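PDB 1H64: putative snRNP Sm-like protein from Pyrococcus abyssi, which forms a heptameric Sm core and probably binds RNA, as other members of the snRNP Sm family do. Local coordinates for residues C[18-23]-C[67-72]; C[40-45]-C[60-65]. All blocks are in the same frame, centred on the assembly; numbering follows the deposited sequence.

Overall arrangement
The chain starts with helix 5-11 and enters strand 16-21. Contact 1 pairs this strand, through 18-23, with the last strand, 67-72, so it closes a loop spanning nearly the whole Sm fold. Within that loop the chain runs out along strand 25-34 and returns along strand 40-42. After the hairpin of strands 45-49 and 52-57 it reaches strand 60-62, where contact 2 (40-45 with 60-65) closes a smaller loop. Contact 2 thus lies wholly within the span of contact 1. Their centres are about 11 Å apart. Val19 and Ile70 of contact 1 meet Val40, Leu42 and Ile62 of contact 2 in a shared hydrophobic core.

Contact 1 (C[18-23]-C[67-72]); sequences LVILKK and VLAISP
Ile20 meets both Leu68 and Ala69, and this two-to-one pairing is a classic beta bulge. Ile20 O accepts two backbone bonds. Leu68 N comes in the carbonyl plane at 2.8 Å from Ile20 O. Ala69 N is farther, 3.3 Å from Ile20 O, and tilted out of that plane. The return bond, Ile20 N to Ala69 O, is 2.8 Å. Toward the C-terminal end of 67-72 the pairing is regular and antiparallel. Leu18 and Ser71 form a hydrogen-bonded pair with bonds in both directions.

The side chains divide between two faces. Val19 and Ile70 lie on one, while Leu18, Ile20, Ala69 and Ser71 lie on the other. Ile20 CG2 is anti to the backbone N and touches Leu68 CD2 at 3.9 Å, the two side chains meeting at a slant. Leu68 CB packs against Ile20 O at 3.4 Å. Past the bulge, Val67 crosses Val19 at about a right angle, with Val67 CG2 3.7 Å from Val19 CG1. Val67 CG1 leans on Ile20 O at 3.7 Å.

The next shell comes from both the same chain and a neighbour. Strand 25-34 flanks 18-21 through a backbone bond between Phe27 and Val19. On the other side, Ala69 and Ile70 pair with a strand of a neighbouring subunit, and the sheet continues across the interface. Ser71 OG bonds to Lys59 O of that subunit, and Val67 O accepts from its Arg63 and Asn66.

The contact therefore joins the first and last strands of the Sm fold. The last strand has a second partner on its other side, in the neighbouring subunit, so the sheet runs on around the heptamer. The bulge satisfies two N-H groups with one carbonyl where the final strand turns its corner at Leu68.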
loop_
_atom_site.group_PDB
_atom_site.type_symbol
_atom_site.label_atom_id
_atom_site.label_comp_id
_atom_site.label_asym_id
_atom_site.label_seq_id
_atom_site.Cartn_x
_atom_site.Cartn_y
_atom_site.Cartn_z
ATOM N N LEU C 18 -19.852 2.399 -15.036
ATOM C CA LEU C 18 -19.719 3.096 -13.765
ATOM C C LEU C 18 -18.389 2.625 -13.138
ATOM O O LEU C 18 -18.165 1.419 -13.007
ATOM C CB LEU C 18 -20.879 2.701 -12.852
ATOM C CG LEU C 18 -20.927 3.228 -11.414
ATOM C CD1 LEU C 18 -20.889 4.749 -11.419
ATOM C CD2 LEU C 18 -22.202 2.734 -10.732
ATOM N N VAL C 19 -17.504 3.557 -12.792
ATOM C CA VAL C 19 -16.238 3.182 -12.146
ATOM C C VAL C 19 -16.320 3.713 -10.712
ATOM O O VAL C 19 -16.294 4.931 -10.490
ATOM C CB VAL C 19 -15.013 3.801 -12.874
ATOM C CG1 VAL C 19 -13.713 3.414 -12.149
ATOM C CG2 VAL C 19 -14.971 3.331 -14.343
ATOM N N ILE C 20 -16.443 2.797 -9.756
ATOM C CA ILE C 20 -16.537 3.125 -8.339
ATOM C C ILE C 20 -15.149 3.174 -7.700
ATOM O O ILE C 20 -14.379 2.205 -7.769
ATOM C CB ILE C 20 -17.387 2.083 -7.589
ATOM C CG1 ILE C 20 -18.755 1.944 -8.259
ATOM C CG2 ILE C 20 -17.565 2.496 -6.137
ATOM C CD1 ILE C 20 -19.643 0.884 -7.618
ATOM N N LEU C 21 -14.829 4.308 -7.087
ATOM C CA LEU C 21 -13.533 4.471 -6.449
ATOM C C LEU C 21 -13.638 4.178 -4.955
ATOM O O LEU C 21 -14.729 4.153 -4.392
ATOM C CB LEU C 21 -13.013 5.888 -6.707
ATOM C CG LEU C 21 -13.008 6.204 -8.211
ATOM C CD1 LEU C 21 -12.899 7.691 -8.417
ATOM C CD2 LEU C 21 -11.864 5.457 -8.912
ATOM N N LYS C 22 -12.496 3.935 -4.323
ATOM C CA LYS C 22 -12.452 3.615 -2.898
ATOM C C LYS C 22 -12.875 4.782 -2.002
ATOM O O LYS C 22 -12.343 4.938 -0.906
ATOM C CB LYS C 22 -11.034 3.172 -2.519
ATOM C CG LYS C 22 -10.415 2.188 -3.504
ATOM C CD LYS C 22 -9.029 1.717 -3.056
ATOM C CE LYS C 22 -8.407 0.762 -4.071
ATOM N NZ LYS C 22 -7.115 0.193 -3.569
ATOM N N LYS C 23 -13.842 5.584 -2.445
ATOM C CA LYS C 23 -14.272 6.741 -1.658
ATOM C C LYS C 23 -15.765 7.104 -1.698
ATOM O O LYS C 23 -16.157 8.142 -1.155
ATOM C CB LYS C 23 -13.469 7.972 -2.095
ATOM C CG LYS C 23 -11.955 7.807 -2.026
ATOM C CD LYS C 23 -11.428 7.973 -0.611
ATOM C CE LYS C 23 -11.575 9.412 -0.136
ATOM N NZ LYS C 23 -10.979 9.623 1.212
ATOM N N VAL C 67 -9.389 1.790 -8.094
ATOM C CA VAL C 67 -10.732 1.274 -8.350
ATOM C C VAL C 67 -11.242 0.192 -7.414
ATOM O O VAL C 67 -10.532 -0.776 -7.120
ATOM C CB VAL C 67 -10.850 0.756 -9.830
ATOM C CG1 VAL C 67 -12.250 0.200 -10.086
ATOM C CG2 VAL C 67 -10.599 1.903 -10.824
ATOM N N LEU C 68 -12.471 0.371 -6.928
ATOM C CA LEU C 68 -13.114 -0.618 -6.066
ATOM C C LEU C 68 -13.871 -1.593 -6.974
ATOM O O LEU C 68 -13.766 -2.820 -6.840
ATOM C CB LEU C 68 -14.117 0.052 -5.116
ATOM C CG LEU C 68 -14.983 -0.909 -4.291
ATOM C CD1 LEU C 68 -14.120 -1.609 -3.253
ATOM C CD2 LEU C 68 -16.122 -0.146 -3.593
ATOM N N ALA C 69 -14.631 -1.038 -7.912
ATOM C CA ALA C 69 -15.412 -1.880 -8.812
ATOM C C ALA C 69 -15.800 -1.147 -10.078
ATOM O O ALA C 69 -15.739 0.087 -10.134
ATOM C CB ALA C 69 -16.659 -2.382 -8.081
ATOM N N ILE C 70 -16.178 -1.920 -11.098
ATOM C CA ILE C 70 -16.625 -1.362 -12.375
ATOM C C ILE C 70 -17.890 -2.113 -12.755
ATOM O O ILE C 70 -17.944 -3.349 -12.672
ATOM C CB ILE C 70 -15.607 -1.551 -13.513
ATOM C CG1 ILE C 70 -14.303 -0.832 -13.175
ATOM C CG2 ILE C 70 -16.187 -1.025 -14.813
ATOM C CD1 ILE C 70 -13.194 -1.057 -14.172
ATOM N N SER C 71 -18.907 -1.362 -13.168
ATOM C CA SER C 71 -20.179 -1.967 -13.541
ATOM C C SER C 71 -20.687 -1.472 -14.886
ATOM O O SER C 71 -20.820 -0.261 -15.101
ATOM C CB SER C 71 -21.245 -1.660 -12.489
ATOM O OG SER C 71 -22.494 -2.231 -12.862
ATOM N N PRO C 72 -20.950 -2.397 -15.820
ATOM C CA PRO C 72 -21.456 -1.954 -17.120
ATOM C C PRO C 72 -22.874 -1.427 -16.874
ATOM O O PRO C 72 -23.629 -1.999 -16.089
ATOM C CB PRO C 72 -21.424 -3.238 -17.958
ATOM C CG PRO C 72 -21.643 -4.307 -16.954
ATOM C CD PRO C 72 -20.760 -3.859 -15.800
#

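Contact 2 (C[40-45]-C[60-65]); sequences VVLADA and IVIRGD
Leu42 and Ile60 form a hydrogen-bonded antiparallel pair, and the side chain of Leu42 reaches on to Ile62. Its CB lies 4.1 Å from Ile60 CG2. CG stands anti to the carbonyl carbon (chi1 -55°), and the chain then extends to CD1, which meets Ile62 CD1 tip to tip at 3.8 Å. The Leu42 side chain also packs on Val17 and Val19 of strand 16-21.

Ile60 CG2 has a second neighbour, Ala45 CB, at 3.8 Å. This brings the chain beyond the corner at Ala43 and Asp44 back against the pair. At the other end, Val40 CG2 touches Ile62 CB at 3.9 Å. Val41 and Val61 point to the opposite face and meet through their CG2 atoms at 4.1 Å.

Four backbone bonds hold the strands together. Ile62 N to Val40 O is 2.8 Å, and Val40 N to Ile62 O is 3.0 Å. Leu42 and Ile60 exchange the other two.

Val61 and Ile62 also pair with a strand of a neighbouring subunit, whose Ala69 packs on Ile60. Strand 60-62 thus bonds to 40-42 within its own chain and to the next chain across the interface. The contact combines a hydrophobic inner face, where Leu42 and Ile62 meet the core, with backbone bonding that carries the sheet around the Sm ring.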
loop_
_atom_site.group_PDB
_atom_site.type_symbol
_atom_site.label_atom_id
_atom_site.label_comp_id
_atom_site.label_asym_id
_atom_site.label_seq_id
_atom_site.Cartn_x
_atom_site.Cartn_y
_atom_site.Cartn_z
ATOM N N VAL C 40 -8.370 2.077 -16.894
ATOM C CA VAL C 40 -9.390 2.204 -17.937
ATOM C C VAL C 40 -9.440 3.600 -18.534
ATOM O O VAL C 40 -8.950 4.564 -17.942
ATOM C CB VAL C 40 -10.809 1.825 -17.410
ATOM C CG1 VAL C 40 -10.835 0.344 -17.009
ATOM C CG2 VAL C 40 -11.202 2.709 -16.221
ATOM N N VAL C 41 -10.008 3.690 -19.736
ATOM C CA VAL C 41 -10.123 4.970 -20.424
ATOM C C VAL C 41 -11.595 5.189 -20.718
ATOM O O VAL C 41 -12.246 4.312 -21.279
ATOM C CB VAL C 41 -9.353 4.980 -21.771
ATOM C CG1 VAL C 41 -9.475 6.363 -22.409
ATOM C CG2 VAL C 41 -7.873 4.647 -21.553
ATOM N N LEU C 42 -12.120 6.344 -20.313
ATOM C CA LEU C 42 -13.520 6.654 -20.562
ATOM C C LEU C 42 -13.585 7.895 -21.443
ATOM O O LEU C 42 -12.680 8.746 -21.399
ATOM C CB LEU C 42 -14.250 6.957 -19.255
ATOM C CG LEU C 42 -14.202 5.919 -18.139
ATOM C CD1 LEU C 42 -15.001 6.446 -16.964
ATOM C CD2 LEU C 42 -14.772 4.608 -18.613
ATOM N N ALA C 43 -14.637 7.967 -22.255
ATOM C CA ALA C 43 -14.878 9.115 -23.133
ATOM C C ALA C 43 -16.161 9.797 -22.627
ATOM O O ALA C 43 -17.045 9.127 -22.082
ATOM C CB ALA C 43 -15.051 8.645 -24.587
ATOM N N ASP C 44 -16.249 11.115 -22.805
ATOM C CA ASP C 44 -17.409 11.903 -22.357
ATOM C C ASP C 44 -17.726 11.545 -20.915
ATOM O O ASP C 44 -18.840 11.156 -20.589
ATOM C CB ASP C 44 -18.641 11.622 -23.230
ATOM C CG ASP C 44 -18.389 11.892 -24.702
ATOM O OD1 ASP C 44 -17.769 12.930 -25.029
ATOM O OD2 ASP C 44 -18.817 11.068 -25.535
ATOM N N ALA C 45 -16.735 11.710 -20.047
ATOM C CA ALA C 45 -16.880 11.344 -18.646
ATOM C C ALA C 45 -17.298 12.453 -17.698
ATOM O O ALA C 45 -17.119 13.639 -17.977
ATOM C CB ALA C 45 -15.560 10.724 -18.138
ATOM N N ILE C 60 -10.786 10.510 -20.188
ATOM C CA ILE C 60 -10.000 10.395 -18.964
ATOM C C ILE C 60 -9.452 8.984 -18.736
ATOM O O ILE C 60 -10.166 8.001 -18.917
ATOM C CB ILE C 60 -10.829 10.800 -17.729
ATOM C CG1 ILE C 60 -9.928 10.848 -16.492
ATOM C CG2 ILE C 60 -11.972 9.816 -17.506
ATOM C CD1 ILE C 60 -10.609 11.394 -15.258
ATOM N N VAL C 61 -8.183 8.922 -18.342
ATOM C CA VAL C 61 -7.504 7.655 -18.046
ATOM C C VAL C 61 -7.510 7.521 -16.521
ATOM O O VAL C 61 -6.971 8.378 -15.824
ATOM C CB VAL C 61 -6.056 7.670 -18.566
ATOM C CG1 VAL C 61 -5.392 6.286 -18.317
ATOM C CG2 VAL C 61 -6.048 7.991 -20.048
ATOM N N ILE C 62 -8.142 6.459 -16.021
ATOM C CA ILE C 62 -8.266 6.187 -14.598
ATOM C C ILE C 62 -7.348 5.018 -14.207
ATOM O O ILE C 62 -7.404 3.956 -14.831
ATOM C CB ILE C 62 -9.708 5.782 -14.261
ATOM C CG1 ILE C 62 -10.684 6.914 -14.658
ATOM C CG2 ILE C 62 -9.844 5.514 -12.778
ATOM C CD1 ILE C 62 -12.163 6.529 -14.451
ATOM N N ARG C 63 -6.523 5.187 -13.177
ATOM C CA ARG C 63 -5.642 4.078 -12.799
ATOM C C ARG C 63 -6.390 3.031 -11.988
ATOM O O ARG C 63 -7.095 3.339 -11.032
ATOM C CB ARG C 63 -4.405 4.590 -12.042
ATOM C CG ARG C 63 -3.285 5.140 -12.975
ATOM C CD ARG C 63 -1.929 5.022 -12.271
ATOM N NE ARG C 63 -2.173 5.331 -10.882
ATOM C CZ ARG C 63 -1.769 4.619 -9.841
ATOM N NH1 ARG C 63 -1.044 3.509 -9.972
ATOM N NH2 ARG C 63 -2.177 5.005 -8.657
ATOM N N GLY C 64 -6.221 1.766 -12.367
ATOM C CA GLY C 64 -6.911 0.689 -11.667
ATOM C C GLY C 64 -6.661 0.508 -10.171
ATOM O O GLY C 64 -7.529 0.009 -9.449
ATOM N N ASP C 65 -5.491 0.920 -9.689
ATOM C CA ASP C 65 -5.168 0.759 -8.278
ATOM C C ASP C 65 -6.123 1.489 -7.335
ATOM O O ASP C 65 -6.225 1.145 -6.155
ATOM C CB ASP C 65 -3.727 1.205 -8.014
ATOM C CG ASP C 65 -3.262 0.867 -6.597
ATOM O OD1 ASP C 65 -2.996 1.798 -5.803
ATOM O OD2 ASP C 65 -3.176 -0.336 -6.276
#